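Local coordinates for protein Non-reducing end alpha-L-arabinofuranosidase BoGH43B (Bacteroides ovatus, PDB 5JOZ) that removes terminal non-reducing alpha-L-arabinofuranose residues from the branches of xyloglucan, converting its S units to X units, at residues P78-R81 against T86-V89; V102-A107 against G150-E155; D24-V29 against D240-K245; G12-P17 against G38-H43. All coordinates share one frame; numbering follows the deposited sequence.

Interaction 1 (P78-R81 against T86-V89); sequences PTLR and TFYV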
# COMPACT_ATOMS: atom_id res chain seq x y z
N PRO A 78 -9.17 3.68 1.77
CA PRO A 78 -9.74 4.84 1.13
C PRO A 78 -10.82 4.45 0.13
O PRO A 78 -10.80 3.33 -0.40
CB PRO A 78 -8.56 5.40 0.36
CG PRO A 78 -7.87 4.16 -0.13
CD PRO A 78 -8.08 3.12 0.94
N THR A 79 -11.75 5.36 -0.13
CA THR A 79 -12.67 5.21 -1.25
C THR A 79 -12.46 6.40 -2.20
O THR A 79 -12.31 7.53 -1.73
CB THR A 79 -14.12 5.07 -0.74
OG1 THR A 79 -14.23 3.88 0.06
CG2 THR A 79 -15.12 5.00 -1.88
N LEU A 80 -12.43 6.13 -3.51
CA LEU A 80 -12.19 7.13 -4.57
C LEU A 80 -13.43 7.26 -5.46
O LEU A 80 -13.90 6.27 -6.01
CB LEU A 80 -10.99 6.71 -5.43
CG LEU A 80 -10.74 7.36 -6.81
CD1 LEU A 80 -10.44 8.84 -6.70
CD2 LEU A 80 -9.56 6.68 -7.49
N ARG A 81 -13.94 8.48 -5.60
CA ARG A 81 -15.08 8.71 -6.49
C ARG A 81 -14.91 10.01 -7.27
O ARG A 81 -14.01 10.80 -6.98
CB ARG A 81 -16.39 8.76 -5.68
CG ARG A 81 -16.69 7.50 -4.88
CD ARG A 81 -17.07 6.33 -5.76
NE ARG A 81 -17.36 5.10 -5.00
CZ ARG A 81 -16.64 3.97 -4.99
NH1 ARG A 81 -15.52 3.83 -5.70
NH2 ARG A 81 -17.05 2.93 -4.26
N THR A 86 -14.83 16.91 -10.38
CA THR A 86 -14.11 16.87 -9.11
C THR A 86 -13.95 15.41 -8.60
O THR A 86 -14.93 14.67 -8.52
CB THR A 86 -14.84 17.73 -8.05
OG1 THR A 86 -14.88 19.09 -8.48
CG2 THR A 86 -14.15 17.65 -6.68
N PHE A 87 -12.71 15.02 -8.26
CA PHE A 87 -12.41 13.72 -7.66
C PHE A 87 -12.47 13.85 -6.16
O PHE A 87 -12.08 14.88 -5.63
CB PHE A 87 -11.00 13.26 -8.03
CG PHE A 87 -10.84 12.97 -9.48
CD1 PHE A 87 -10.58 13.99 -10.38
CD2 PHE A 87 -10.94 11.66 -9.95
CE1 PHE A 87 -10.44 13.72 -11.74
CE2 PHE A 87 -10.79 11.39 -11.30
CZ PHE A 87 -10.55 12.42 -12.19
N TYR A 88 -12.94 12.80 -5.48
CA TYR A 88 -13.07 12.77 -4.03
C TYR A 88 -12.41 11.50 -3.51
O TYR A 88 -12.63 10.42 -4.06
CB TYR A 88 -14.54 12.75 -3.61
CG TYR A 88 -15.32 14.01 -3.92
CD1 TYR A 88 -15.79 14.26 -5.20
CD2 TYR A 88 -15.59 14.94 -2.93
CE1 TYR A 88 -16.50 15.41 -5.49
CE2 TYR A 88 -16.31 16.10 -3.21
CZ TYR A 88 -16.76 16.33 -4.50
OH TYR A 88 -17.46 17.47 -4.80
N VAL A 89 -11.59 11.64 -2.46
CA VAL A 89 -11.01 10.50 -1.79
C VAL A 89 -11.27 10.61 -0.29
O VAL A 89 -10.75 11.52 0.35
CB VAL A 89 -9.50 10.37 -2.04
CG1 VAL A 89 -8.92 9.25 -1.20
CG2 VAL A 89 -9.26 10.07 -3.51
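L80 holds CG opposite its backbone N (chi1 164°), and V89 places CG1 likewise (chi1 174°), which leaves CG2 of V89 turned back toward its own N and into the path of the leucine. The two belong to an antiparallel beta hairpin, the first two strands of a blade in the five-bladed propeller of this family 43 glycoside hydrolase. The two side chains cross obliquely, with L80 CD1 3.6 Å from V89 CG2. The same leucine methyl reaches the ring edge of F87, 4.3 Å from CD2. The other methyl of the valine, CG1, lies 4.2 Å from P78 CB.

L80 and V89 form a non-hydrogen-bonded pair, next to the hydrogen-bonded pair R81 and Y88. R81 N donates to Y88 O at 2.8 Å, almost straight (170°) and in the carbonyl plane; Y88 N returns a bond to R81 O at 2.7 Å. A CA-H...O contact of 3.2 Å, from V89 CA to T79 O, continues the pairing.

The R81 side chain leaves on the other face of the sheet and curls back along its own strand. Its guanidinium forms salt bridges with D240 and E130, acceptors in two other blades, while NH1 also donates to L80 O at 2.9 Å. T79 CG2 sits over the centre of one guanidinium face, 3.6 Å above its plane.

Interaction 2 (V102-A107 against G150-E155); sequences VFYVTA and GVMDPE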
# COMPACT_ATOMS: atom_id res chain seq x y z
N VAL A 102 -12.06 10.38 10.26
CA VAL A 102 -12.48 10.29 8.87
C VAL A 102 -12.34 11.63 8.19
O VAL A 102 -12.75 12.64 8.75
CB VAL A 102 -13.91 9.74 8.76
CG1 VAL A 102 -14.43 9.78 7.33
CG2 VAL A 102 -13.95 8.30 9.28
N PHE A 103 -11.77 11.64 6.99
CA PHE A 103 -11.57 12.86 6.20
C PHE A 103 -11.80 12.57 4.73
O PHE A 103 -11.73 11.42 4.31
CB PHE A 103 -10.12 13.38 6.35
CG PHE A 103 -9.11 12.47 5.72
CD1 PHE A 103 -8.64 11.38 6.42
CD2 PHE A 103 -8.71 12.65 4.40
CE1 PHE A 103 -7.76 10.49 5.83
CE2 PHE A 103 -7.83 11.76 3.80
CZ PHE A 103 -7.35 10.68 4.53
N TYR A 104 -12.01 13.61 3.93
CA TYR A 104 -11.81 13.50 2.50
C TYR A 104 -11.04 14.67 1.94
O TYR A 104 -10.93 15.71 2.57
CB TYR A 104 -13.13 13.26 1.73
CG TYR A 104 -14.15 14.39 1.70
CD1 TYR A 104 -15.09 14.52 2.72
CD2 TYR A 104 -14.20 15.30 0.63
CE1 TYR A 104 -16.03 15.54 2.70
CE2 TYR A 104 -15.15 16.32 0.61
CZ TYR A 104 -16.06 16.44 1.65
OH TYR A 104 -17.01 17.45 1.64
N VAL A 105 -10.48 14.46 0.74
CA VAL A 105 -9.77 15.47 -0.03
C VAL A 105 -10.27 15.43 -1.46
O VAL A 105 -10.75 14.40 -1.92
CB VAL A 105 -8.23 15.25 -0.01
CG1 VAL A 105 -7.66 15.54 1.36
CG2 VAL A 105 -7.85 13.84 -0.44
N THR A 106 -10.12 16.55 -2.17
CA THR A 106 -10.66 16.73 -3.52
C THR A 106 -9.63 17.24 -4.51
O THR A 106 -8.63 17.82 -4.13
CB THR A 106 -11.87 17.71 -3.54
OG1 THR A 106 -11.45 19.05 -3.29
CG2 THR A 106 -12.93 17.31 -2.53
N ALA A 107 -9.90 17.04 -5.80
CA ALA A 107 -9.01 17.52 -6.86
C ALA A 107 -9.72 17.64 -8.21
O ALA A 107 -10.69 16.93 -8.48
CB ALA A 107 -7.82 16.58 -7.00
N GLY A 150 -25.84 7.98 5.46
CA GLY A 150 -26.13 9.40 5.65
C GLY A 150 -25.93 10.16 4.34
O GLY A 150 -25.49 9.57 3.34
N VAL A 151 -26.28 11.44 4.33
CA VAL A 151 -26.10 12.29 3.15
C VAL A 151 -25.27 13.48 3.59
O VAL A 151 -25.37 13.93 4.73
CB VAL A 151 -27.45 12.74 2.54
CG1 VAL A 151 -27.23 13.51 1.23
CG2 VAL A 151 -28.32 11.51 2.28
N MET A 152 -24.45 13.97 2.67
CA MET A 152 -23.35 14.86 2.98
C MET A 152 -23.32 15.98 1.95
O MET A 152 -23.61 15.75 0.77
CB MET A 152 -22.06 14.03 2.96
CG MET A 152 -20.87 14.60 3.72
SD MET A 152 -19.47 13.45 3.70
CE MET A 152 -19.53 12.79 5.36
N ASP A 153 -23.02 17.19 2.40
CA ASP A 153 -22.82 18.34 1.52
C ASP A 153 -21.40 18.27 0.96
O ASP A 153 -20.44 18.28 1.75
CB ASP A 153 -23.03 19.65 2.31
CG ASP A 153 -22.64 20.89 1.51
OD1 ASP A 153 -23.20 21.15 0.43
OD2 ASP A 153 -21.77 21.63 1.99
N PRO A 154 -21.25 18.19 -0.38
CA PRO A 154 -19.91 18.13 -0.99
C PRO A 154 -18.94 19.24 -0.59
O PRO A 154 -17.75 18.99 -0.43
CB PRO A 154 -20.20 18.21 -2.50
CG PRO A 154 -21.59 17.70 -2.65
CD PRO A 154 -22.32 18.07 -1.39
N GLU A 155 -19.46 20.46 -0.42
CA GLU A 155 -18.64 21.65 -0.18
C GLU A 155 -18.03 21.66 1.23
O GLU A 155 -16.85 21.94 1.39
CB GLU A 155 -19.48 22.93 -0.38
CG GLU A 155 -20.16 23.09 -1.74
CD GLU A 155 -19.32 23.82 -2.79
OE1 GLU A 155 -18.29 24.43 -2.44
OE2 GLU A 155 -19.73 23.79 -3.98
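The ring of Y104 meets M152 obliquely: SD lies 5.2 Å from the ring centroid and 56° off the ring normal. Two groups do lie at the edge, in the plane of the ring: CG2 of T106, two residues further along the same strand, and O of P154, beside the phenol end. The closest approach of the thioether is 4.1 Å, from SD to Y104 CE1, a Met-aromatic contact in which the side chains run alongside each other in opposite senses.

Y104 comes from the third strand of one propeller blade, and M152 from the end of the third strand of the next. The contact therefore bridges the gap between neighbouring blades with side chains, the two backbones being too far apart to pair. Y104 can span it because CG stands between the backbone N and the carbonyl carbon (chi1 67°), the crowded position, and the ring points toward the other blade.

At its tip the hydroxyl donates to P154 O, with Y104 OH and that oxygen 2.7 Å apart. The hydroxyl approaches from well above the carbonyl plane (54°), away from the lone-pair directions. P154 belongs to the turn that follows the strand, and its ring packs on Y88 of the blade that carries Y104. M136, F138 and F159 of its own blade pack against M152, whereas D153 OD2 is hydrogen-bonded to OG1 of T156, three residues on.

Interaction 3 (D24-V29 against D240-K245); sequences DDFYLV and DLVQLK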
# COMPACT_ATOMS: atom_id res chain seq x y z
N ASP A 24 -12.91 7.38 -20.58
CA ASP A 24 -11.96 6.29 -20.93
C ASP A 24 -10.88 6.02 -19.86
O ASP A 24 -10.11 5.07 -20.00
CB ASP A 24 -11.28 6.57 -22.28
CG ASP A 24 -12.27 6.58 -23.45
OD1 ASP A 24 -13.10 5.66 -23.55
OD2 ASP A 24 -12.20 7.52 -24.28
N ASP A 25 -10.84 6.83 -18.80
CA ASP A 25 -9.79 6.72 -17.79
C ASP A 25 -10.26 6.06 -16.50
O ASP A 25 -11.38 6.30 -16.05
CB ASP A 25 -9.22 8.11 -17.52
CG ASP A 25 -8.56 8.68 -18.75
OD1 ASP A 25 -7.52 8.12 -19.17
OD2 ASP A 25 -9.10 9.65 -19.32
N PHE A 26 -9.40 5.19 -15.95
CA PHE A 26 -9.64 4.52 -14.67
C PHE A 26 -8.61 4.99 -13.67
O PHE A 26 -7.45 5.13 -13.99
CB PHE A 26 -9.54 3.01 -14.81
CG PHE A 26 -10.58 2.42 -15.71
CD1 PHE A 26 -10.36 2.35 -17.08
CD2 PHE A 26 -11.78 1.93 -15.20
CE1 PHE A 26 -11.31 1.82 -17.93
CE2 PHE A 26 -12.73 1.40 -16.04
CZ PHE A 26 -12.50 1.34 -17.41
N TYR A 27 -9.06 5.21 -12.43
CA TYR A 27 -8.20 5.65 -11.35
C TYR A 27 -8.43 4.76 -10.14
O TYR A 27 -9.55 4.30 -9.89
CB TYR A 27 -8.50 7.11 -11.02
CG TYR A 27 -8.25 8.00 -12.20
CD1 TYR A 27 -6.96 8.35 -12.56
CD2 TYR A 27 -9.30 8.48 -12.98
CE1 TYR A 27 -6.71 9.16 -13.66
CE2 TYR A 27 -9.06 9.30 -14.07
CZ TYR A 27 -7.76 9.63 -14.41
OH TYR A 27 -7.50 10.42 -15.50
N LEU A 28 -7.38 4.54 -9.38
CA LEU A 28 -7.41 3.60 -8.27
C LEU A 28 -6.49 4.03 -7.15
O LEU A 28 -5.38 4.50 -7.40
CB LEU A 28 -7.03 2.22 -8.78
CG LEU A 28 -7.15 1.00 -7.87
CD1 LEU A 28 -7.38 -0.24 -8.74
CD2 LEU A 28 -5.92 0.81 -7.01
N VAL A 29 -6.95 3.82 -5.92
CA VAL A 29 -6.18 4.12 -4.72
C VAL A 29 -6.08 2.91 -3.84
O VAL A 29 -6.97 2.09 -3.82
CB VAL A 29 -6.79 5.25 -3.87
CG1 VAL A 29 -6.48 6.61 -4.49
CG2 VAL A 29 -8.30 5.06 -3.65
N ASP A 240 -14.34 -3.45 -4.87
CA ASP A 240 -15.04 -2.28 -5.36
C ASP A 240 -15.41 -2.53 -6.83
O ASP A 240 -14.60 -3.02 -7.59
CB ASP A 240 -14.16 -1.02 -5.23
CG ASP A 240 -14.96 0.29 -5.34
OD1 ASP A 240 -16.20 0.27 -5.47
OD2 ASP A 240 -14.33 1.38 -5.31
N LEU A 241 -16.64 -2.20 -7.21
CA LEU A 241 -17.13 -2.47 -8.57
C LEU A 241 -16.85 -1.30 -9.51
O LEU A 241 -16.68 -0.18 -9.07
CB LEU A 241 -18.64 -2.78 -8.55
CG LEU A 241 -19.13 -3.97 -7.73
CD1 LEU A 241 -20.61 -4.19 -7.96
CD2 LEU A 241 -18.39 -5.27 -8.03
N VAL A 242 -16.77 -1.58 -10.80
CA VAL A 242 -16.68 -0.55 -11.85
C VAL A 242 -17.39 -1.06 -13.09
O VAL A 242 -17.27 -2.24 -13.43
CB VAL A 242 -15.22 -0.20 -12.21
CG1 VAL A 242 -14.40 -1.43 -12.60
CG2 VAL A 242 -15.16 0.85 -13.31
N GLN A 243 -18.12 -0.18 -13.77
CA GLN A 243 -18.82 -0.57 -14.98
C GLN A 243 -18.17 0.12 -16.18
O GLN A 243 -17.84 1.30 -16.13
CB GLN A 243 -20.31 -0.20 -14.90
CG GLN A 243 -21.13 -0.85 -16.01
CD GLN A 243 -22.58 -0.37 -16.08
OE1 GLN A 243 -22.91 0.75 -15.73
NE2 GLN A 243 -23.46 -1.24 -16.58
N LEU A 244 -18.01 -0.64 -17.27
CA LEU A 244 -17.45 -0.13 -18.53
C LEU A 244 -18.54 0.44 -19.44
O LEU A 244 -19.72 0.17 -19.25
CB LEU A 244 -16.73 -1.25 -19.27
CG LEU A 244 -15.74 -2.09 -18.48
CD1 LEU A 244 -15.08 -3.15 -19.35
CD2 LEU A 244 -14.70 -1.20 -17.86
N LYS A 245 -18.11 1.17 -20.46
CA LYS A 245 -19.01 1.73 -21.49
C LYS A 245 -19.80 0.68 -22.28
O LYS A 245 -20.88 0.98 -22.75
CB LYS A 245 -18.22 2.59 -22.46
CG LYS A 245 -17.64 3.85 -21.83
CD LYS A 245 -16.88 4.68 -22.85
CE LYS A 245 -16.77 6.13 -22.41
NZ LYS A 245 -16.24 6.99 -23.49
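Here the first and last blades of the five-bladed beta-propeller meet, closing the ring: strand 25-29 is the second strand of the first blade, and strand 234-243 opens the fifth. The strands do not pair, since the closest matched residues, D24 and K245, have their CA atoms 8.4 Å apart. Side chains fill the distance.

F26 does most of the work, its CG lying opposite the carbonyl carbon (chi1 -63°) and its ring reaching across to the fifth blade edge first. V242 CG2 lies in the plane of the ring at 3.7 Å from F26 CE2. L244 CD2 comes to the same rim one atom further on, 3.4 Å from F26 CZ, which makes this a close fit. Both aliphatic side chains cross the phenylalanine at about a right angle. Each presents one methyl, CG2 of V242 and CD2 of L244, to the ring edge. In V242 this methyl is the one held opposite the backbone N, while CG1 takes the place between N and the carbonyl carbon. R21, from the first strand of the first blade, packs on F26, V242 and K245, and its NE is hydrogen-bonded to Q243 O, adding a polar tie between the same two blades. L47 and L300 also touch F26.

Toward solvent the seam ends in charge. K245 runs extended beyond CG and meets D24 nearly perpendicularly, forming a salt bridge whose hydrogen bond is weak: K245 NZ stands 3.4 Å from D24 OD1, the nearer of the two carboxylate oxygens.

Interaction 4 (G12-P17 against G38-H43); sequences GMNPDP and GLPVYH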
# COMPACT_ATOMS: atom_id res chain seq x y z
N GLY A 12 3.02 -5.87 -4.71
CA GLY A 12 3.58 -5.18 -3.55
C GLY A 12 2.45 -4.62 -2.71
O GLY A 12 1.27 -4.78 -3.06
N MET A 13 2.79 -3.96 -1.60
CA MET A 13 1.78 -3.56 -0.64
C MET A 13 0.86 -2.52 -1.26
O MET A 13 1.26 -1.38 -1.47
CB MET A 13 2.41 -3.03 0.65
CG MET A 13 1.39 -2.87 1.77
SD MET A 13 1.71 -1.49 2.87
CE MET A 13 1.71 -0.10 1.73
N ASN A 14 -0.36 -2.96 -1.56
CA ASN A 14 -1.37 -2.18 -2.26
C ASN A 14 -2.79 -2.65 -1.84
O ASN A 14 -3.58 -3.13 -2.66
CB ASN A 14 -1.17 -2.29 -3.78
CG ASN A 14 -0.24 -1.21 -4.32
OD1 ASN A 14 -0.52 -0.02 -4.20
ND2 ASN A 14 0.87 -1.62 -4.93
N PRO A 15 -3.11 -2.53 -0.56
CA PRO A 15 -4.37 -3.05 -0.07
C PRO A 15 -5.57 -2.11 -0.25
O PRO A 15 -5.40 -0.92 -0.54
CB PRO A 15 -4.10 -3.25 1.44
CG PRO A 15 -2.79 -2.58 1.73
CD PRO A 15 -2.39 -1.82 0.51
N ASP A 16 -6.76 -2.67 -0.07
CA ASP A 16 -8.02 -1.91 0.04
C ASP A 16 -8.29 -1.09 -1.22
O ASP A 16 -8.55 0.12 -1.13
CB ASP A 16 -8.00 -1.01 1.28
CG ASP A 16 -7.81 -1.78 2.57
OD1 ASP A 16 -8.54 -2.76 2.80
OD2 ASP A 16 -6.95 -1.38 3.39
N PRO A 17 -8.23 -1.73 -2.41
CA PRO A 17 -8.31 -0.97 -3.64
C PRO A 17 -9.68 -0.32 -3.81
O PRO A 17 -10.69 -1.00 -3.58
CB PRO A 17 -8.08 -2.03 -4.73
CG PRO A 17 -8.54 -3.30 -4.12
CD PRO A 17 -8.16 -3.18 -2.67
N GLY A 38 0.76 9.43 1.18
CA GLY A 38 -0.31 8.47 1.47
C GLY A 38 -1.24 8.35 0.30
O GLY A 38 -1.35 9.29 -0.50
N LEU A 39 -1.91 7.20 0.21
CA LEU A 39 -2.94 6.92 -0.79
C LEU A 39 -2.50 7.18 -2.23
O LEU A 39 -2.93 8.15 -2.85
CB LEU A 39 -4.20 7.74 -0.46
CG LEU A 39 -4.64 7.69 1.01
CD1 LEU A 39 -5.96 8.44 1.24
CD2 LEU A 39 -4.74 6.24 1.46
N PRO A 40 -1.63 6.30 -2.77
CA PRO A 40 -1.22 6.48 -4.15
C PRO A 40 -2.38 6.37 -5.12
O PRO A 40 -3.31 5.58 -4.90
CB PRO A 40 -0.21 5.35 -4.35
CG PRO A 40 -0.59 4.32 -3.36
CD PRO A 40 -0.98 5.13 -2.17
N VAL A 41 -2.34 7.18 -6.17
CA VAL A 41 -3.33 7.20 -7.23
C VAL A 41 -2.71 6.58 -8.47
O VAL A 41 -1.80 7.16 -9.05
CB VAL A 41 -3.74 8.64 -7.61
CG1 VAL A 41 -4.74 8.63 -8.76
CG2 VAL A 41 -4.31 9.37 -6.41
N TYR A 42 -3.22 5.42 -8.88
CA TYR A 42 -2.81 4.76 -10.12
C TYR A 42 -3.81 5.08 -11.25
O TYR A 42 -4.98 5.31 -11.00
CB TYR A 42 -2.72 3.25 -9.91
CG TYR A 42 -1.79 2.81 -8.80
CD1 TYR A 42 -0.42 2.58 -9.04
CD2 TYR A 42 -2.27 2.61 -7.51
CE1 TYR A 42 0.43 2.16 -8.02
CE2 TYR A 42 -1.43 2.20 -6.48
CZ TYR A 42 -0.08 1.97 -6.73
OH TYR A 42 0.74 1.58 -5.69
N HIS A 43 -3.33 5.07 -12.50
CA HIS A 43 -4.11 5.40 -13.68
C HIS A 43 -4.02 4.24 -14.67
O HIS A 43 -2.96 3.68 -14.87
CB HIS A 43 -3.56 6.69 -14.29
CG HIS A 43 -4.22 7.10 -15.57
ND1 HIS A 43 -3.57 7.83 -16.54
CD2 HIS A 43 -5.48 6.91 -16.03
CE1 HIS A 43 -4.38 8.06 -17.55
NE2 HIS A 43 -5.55 7.52 -17.26
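From CB, the side chain of N14 heads toward strand 40-43, and its first branch point, CG, already lies 3.3 Å from Y42 OH. Y42 OH donates a hydrogen bond to OD1 at 2.5 Å. The phenol approaches slightly tilted from the plane of the amide carbonyl, with a C=O...O angle of 116°, well to one side of the carbonyl direction. OD1 is also 3.2 Å from Y42 CZ. P40 only borders the same oxygen, with CG 4.4 Å from OD1. The other branch, ND2, is hydrogen-bonded to T11 O in the chain just before.

Y42 comes to meet the asparagine from the opposite direction, its ring plane turned 72° from that of the amide; CG opposite the carbonyl carbon (chi1 -57°) sends the phenol toward N14. It belongs to the third strand of the first propeller blade, whereas N14 lies in the loop leading into that blade's first strand. This loop carries D16, the probable proton acceptor of the active site, two residues beyond N14.

OD1 also has a hydrogen bond with T30 OG1, and N14 O has one with T270 OG1 in the fifth blade. With the tyrosine and T30 hydroxyls both at OD1 and the T11 carbonyl taking ND2, the two ends of the buried amide have different partners. This fixes which way round it sits, and it ties the loop that bears the probable catalytic aspartate to the first blade.

All four contacts lie in the catalytic propeller. Interactions 1 and 2 share a sheet: F87 N lies 2.8 Å from A107 O, and V89 N 2.9 Å from V105 O. Interactions 3 and 4 share another, where L28 O is 2.8 Å from Y42 N. Between these two blades, L80 CB packs on V29 CG2 at 3.6 Å. Interaction 1 also joins interaction 3 through R81 NH1, which reaches D240 OD2 in the fifth blade at 2.8 Å. The P78 side chain is about 4 Å from that of D16, the probable proton acceptor, so interactions 1 and 4 approach the active site together. Interaction 2 lies farther out, its centre about 20 Å from that of interaction 4.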